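Protoporphyrinogen oxidase (PDB 3LOV) probably oxidises coproporphyrinogen III to coproporphyrin III with molecular oxygen, using bound FAD, in the coproporphyrin-dependent route to heme b. Local coordinates at residues 60-63 with 68-71. Numbering follows the deposited sequence.
With FAD (flavin-adenine dinucleotide), chain B.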
loop_
_atom_site.group_PDB
_atom_site.type_symbol
_atom_site.label_atom_id
_atom_site.label_comp_id
_atom_site.label_asym_id
_atom_site.label_seq_id
_atom_site.Cartn_x
_atom_site.Cartn_y
_atom_site.Cartn_z
ATOM N N ASP A 60 3.623 -7.129 -2.813
ATOM C CA ASP A 60 3.791 -8.574 -2.900
ATOM C C ASP A 60 2.484 -9.324 -2.717
ATOM O O ASP A 60 2.397 -10.503 -3.052
ATOM C CB ASP A 60 4.925 -9.080 -1.979
ATOM C CG ASP A 60 4.538 -9.166 -0.512
ATOM O OD1 ASP A 60 3.550 -8.535 -0.103
ATOM O OD2 ASP A 60 5.239 -9.893 0.226
ATOM N N SER A 61 1.470 -8.645 -2.188
ATOM C CA SER A 61 0.242 -9.316 -1.780
ATOM C C SER A 61 -0.828 -8.284 -1.455
ATOM O O SER A 61 -0.602 -7.094 -1.611
ATOM C CB SER A 61 0.533 -10.201 -0.553
ATOM O OG SER A 61 0.984 -9.443 0.556
ATOM N N TYR A 62 -1.992 -8.756 -1.028
ATOM C CA TYR A 62 -3.114 -7.921 -0.631
ATOM C C TYR A 62 -3.848 -8.569 0.535
ATOM O O TYR A 62 -3.761 -9.772 0.724
ATOM C CB TYR A 62 -4.071 -7.640 -1.794
ATOM C CG TYR A 62 -4.860 -8.847 -2.326
ATOM C CD1 TYR A 62 -4.360 -9.657 -3.344
ATOM C CD2 TYR A 62 -6.096 -9.159 -1.791
ATOM C CE1 TYR A 62 -5.083 -10.763 -3.809
ATOM C CE2 TYR A 62 -6.813 -10.243 -2.225
ATOM C CZ TYR A 62 -6.318 -11.036 -3.222
ATOM O OH TYR A 62 -7.085 -12.059 -3.595
ATOM N N VAL A 63 -4.559 -7.747 1.307
ATOM C CA VAL A 63 -5.359 -8.190 2.463
ATOM C C VAL A 63 -6.566 -9.007 2.017
ATOM O O VAL A 63 -7.464 -8.480 1.319
ATOM C CB VAL A 63 -5.880 -6.977 3.285
ATOM C CG1 VAL A 63 -6.822 -7.426 4.414
ATOM C CG2 VAL A 63 -4.705 -6.155 3.828
ATOM N N ILE A 68 -12.879 -7.913 -2.834
ATOM C CA ILE A 68 -13.135 -7.449 -4.199
ATOM C C ILE A 68 -12.030 -7.897 -5.177
ATOM O O ILE A 68 -12.323 -8.288 -6.309
ATOM C CB ILE A 68 -13.371 -5.913 -4.283
ATOM C CG1 ILE A 68 -13.927 -5.544 -5.661
ATOM C CG2 ILE A 68 -12.079 -5.118 -3.987
ATOM C CD1 ILE A 68 -14.409 -4.096 -5.761
ATOM N N LEU A 69 -10.779 -7.940 -4.713
ATOM C CA LEU A 69 -9.670 -8.311 -5.576
ATOM C C LEU A 69 -9.667 -9.841 -5.777
ATOM O O LEU A 69 -9.333 -10.334 -6.862
ATOM C CB LEU A 69 -8.328 -7.813 -5.005
ATOM C CG LEU A 69 -7.051 -8.102 -5.832
ATOM C CD1 LEU A 69 -7.289 -7.995 -7.353
ATOM C CD2 LEU A 69 -5.905 -7.160 -5.434
ATOM N N THR A 70 -10.005 -10.580 -4.713
ATOM C CA THR A 70 -10.220 -12.038 -4.809
ATOM C C THR A 70 -11.288 -12.342 -5.845
ATOM O O THR A 70 -11.086 -13.167 -6.719
ATOM C CB THR A 70 -10.630 -12.624 -3.460
ATOM O OG1 THR A 70 -9.755 -12.134 -2.429
ATOM C CG2 THR A 70 -10.580 -14.193 -3.518
ATOM N N ASP A 71 -12.388 -11.599 -5.790
ATOM C CA ASP A 71 -13.488 -11.790 -6.722
ATOM C C ASP A 71 -13.097 -11.505 -8.186
ATOM O O ASP A 71 -13.445 -12.281 -9.107
ATOM C CB ASP A 71 -14.654 -10.902 -6.333
ATOM C CG ASP A 71 -15.315 -11.327 -5.051
ATOM O OD1 ASP A 71 -15.252 -12.518 -4.695
ATOM O OD2 ASP A 71 -15.919 -10.448 -4.411
HETATM P PA FAD B . 0.248 3.113 -10.466
HETATM O O1A FAD B . 0.572 1.675 -10.239
HETATM O O2A FAD B . 1.215 4.142 -10.015
HETATM O O5B FAD B . -0.028 3.322 -12.019
HETATM C C5B FAD B . -0.060 4.590 -12.622
HETATM C C4B FAD B . 0.075 4.386 -14.136
HETATM O O4B FAD B . -0.157 5.612 -14.834
HETATM C C3B FAD B . 1.456 3.873 -14.490
HETATM O O3B FAD B . 1.397 2.784 -15.394
HETATM C C2B FAD B . 2.084 5.114 -15.093
HETATM O O2B FAD B . 3.030 4.831 -16.063
HETATM C C1B FAD B . 0.900 5.812 -15.728
HETATM N N9A FAD B . 1.064 7.255 -15.967
HETATM C C8A FAD B . 1.728 8.233 -15.259
HETATM N N7A FAD B . 1.591 9.430 -15.884
HETATM C C5A FAD B . 0.837 9.222 -17.006
HETATM C C6A FAD B . 0.353 10.056 -18.017
HETATM N N6A FAD B . 0.580 11.366 -17.998
HETATM N N1A FAD B . -0.404 9.519 -19.046
HETATM C C2A FAD B . -0.719 8.182 -19.057
HETATM N N3A FAD B . -0.262 7.362 -18.041
HETATM C C4A FAD B . 0.511 7.869 -17.059
HETATM N N1 FAD B . -0.675 -2.454 -1.986
HETATM C C2 FAD B . -1.107 -3.661 -1.508
HETATM O O2 FAD B . -2.310 -3.956 -1.537
HETATM N N3 FAD B . -0.203 -4.540 -0.969
HETATM C C4 FAD B . 1.110 -4.251 -0.872
HETATM O O4 FAD B . 1.861 -5.090 -0.413
HETATM C C4X FAD B . 1.572 -3.029 -1.314
HETATM N N5 FAD B . 2.927 -2.745 -1.261
HETATM C C5X FAD B . 3.368 -1.507 -1.738
HETATM C C6 FAD B . 4.726 -1.179 -1.661
HETATM C C7 FAD B . 5.181 0.063 -2.134
HETATM C C7M FAD B . 6.641 0.404 -2.056
HETATM C C8 FAD B . 4.284 0.972 -2.723
HETATM C C8M FAD B . 4.730 2.330 -3.235
HETATM C C9 FAD B . 2.934 0.651 -2.819
HETATM C C9A FAD B . 2.456 -0.584 -2.325
HETATM N N10 FAD B . 1.097 -0.909 -2.419
HETATM C C10 FAD B . 0.663 -2.136 -1.900
HETATM C "C1'" FAD B . 0.059 0.018 -3.004
HETATM C "C2'" FAD B . -0.174 -0.374 -4.485
HETATM O "O2'" FAD B . 1.002 -0.182 -5.179
HETATM C "C3'" FAD B . -1.281 0.447 -5.161
HETATM O "O3'" FAD B . -2.505 -0.043 -4.630
HETATM C "C4'" FAD B . -1.372 0.316 -6.703
HETATM O "O4'" FAD B . -0.184 -0.069 -7.367
HETATM C "C5'" FAD B . -1.768 1.630 -7.348
HETATM O "O5'" FAD B . -1.984 1.417 -8.720
HETATM P P FAD B . -2.471 2.625 -9.613
HETATM O O1P FAD B . -3.458 3.510 -8.897
HETATM O O2P FAD B . -2.867 2.211 -11.009
HETATM O O3P FAD B . -1.132 3.550 -9.770
#
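Tyr62, on the short strand 62-63, reaches across to Leu69 and Thr70 in the first turn of helix 68-75, the backbones nearest at the Tyr62 and Leu69 CA atoms, 8.2 Å apart. Leu69 covers one face of the phenol ring: its CG sits over the centre in a CH-pi contact, 3.9 Å from the centroid and 9° off the normal, while Leu69 CD2 comes within 3.6 Å of Tyr62 CD1. With Leu69 CG anti to the backbone N (chi1 -179°), the side chain extends from the helix across that face. At the ring's edge, in its plane, Thr70 OG1 shares a 2.9 Å hydrogen bond with Tyr62 OH. A leucine at Tyr62 would probably leave Thr70 OG1 without this partner and Leu69 without a flat face to pack on. Just before the strand, Ser61 O accepts a weak 2.7 Å hydrogen bond from FAD N3, placing the contact beside the isoalloxazine pocket; Asp60 OD1 accepts from Ser61 OG, and Asp60 OD2 from Lys349 (salt bridge) and Trp350. Tyr62 pairs with Leu229 at the edge of the antiparallel sheet 62-63, 228-231, 82-84, which the contact ties to helix 68-75, beside Leu447 and Pro448 of helix 447-463.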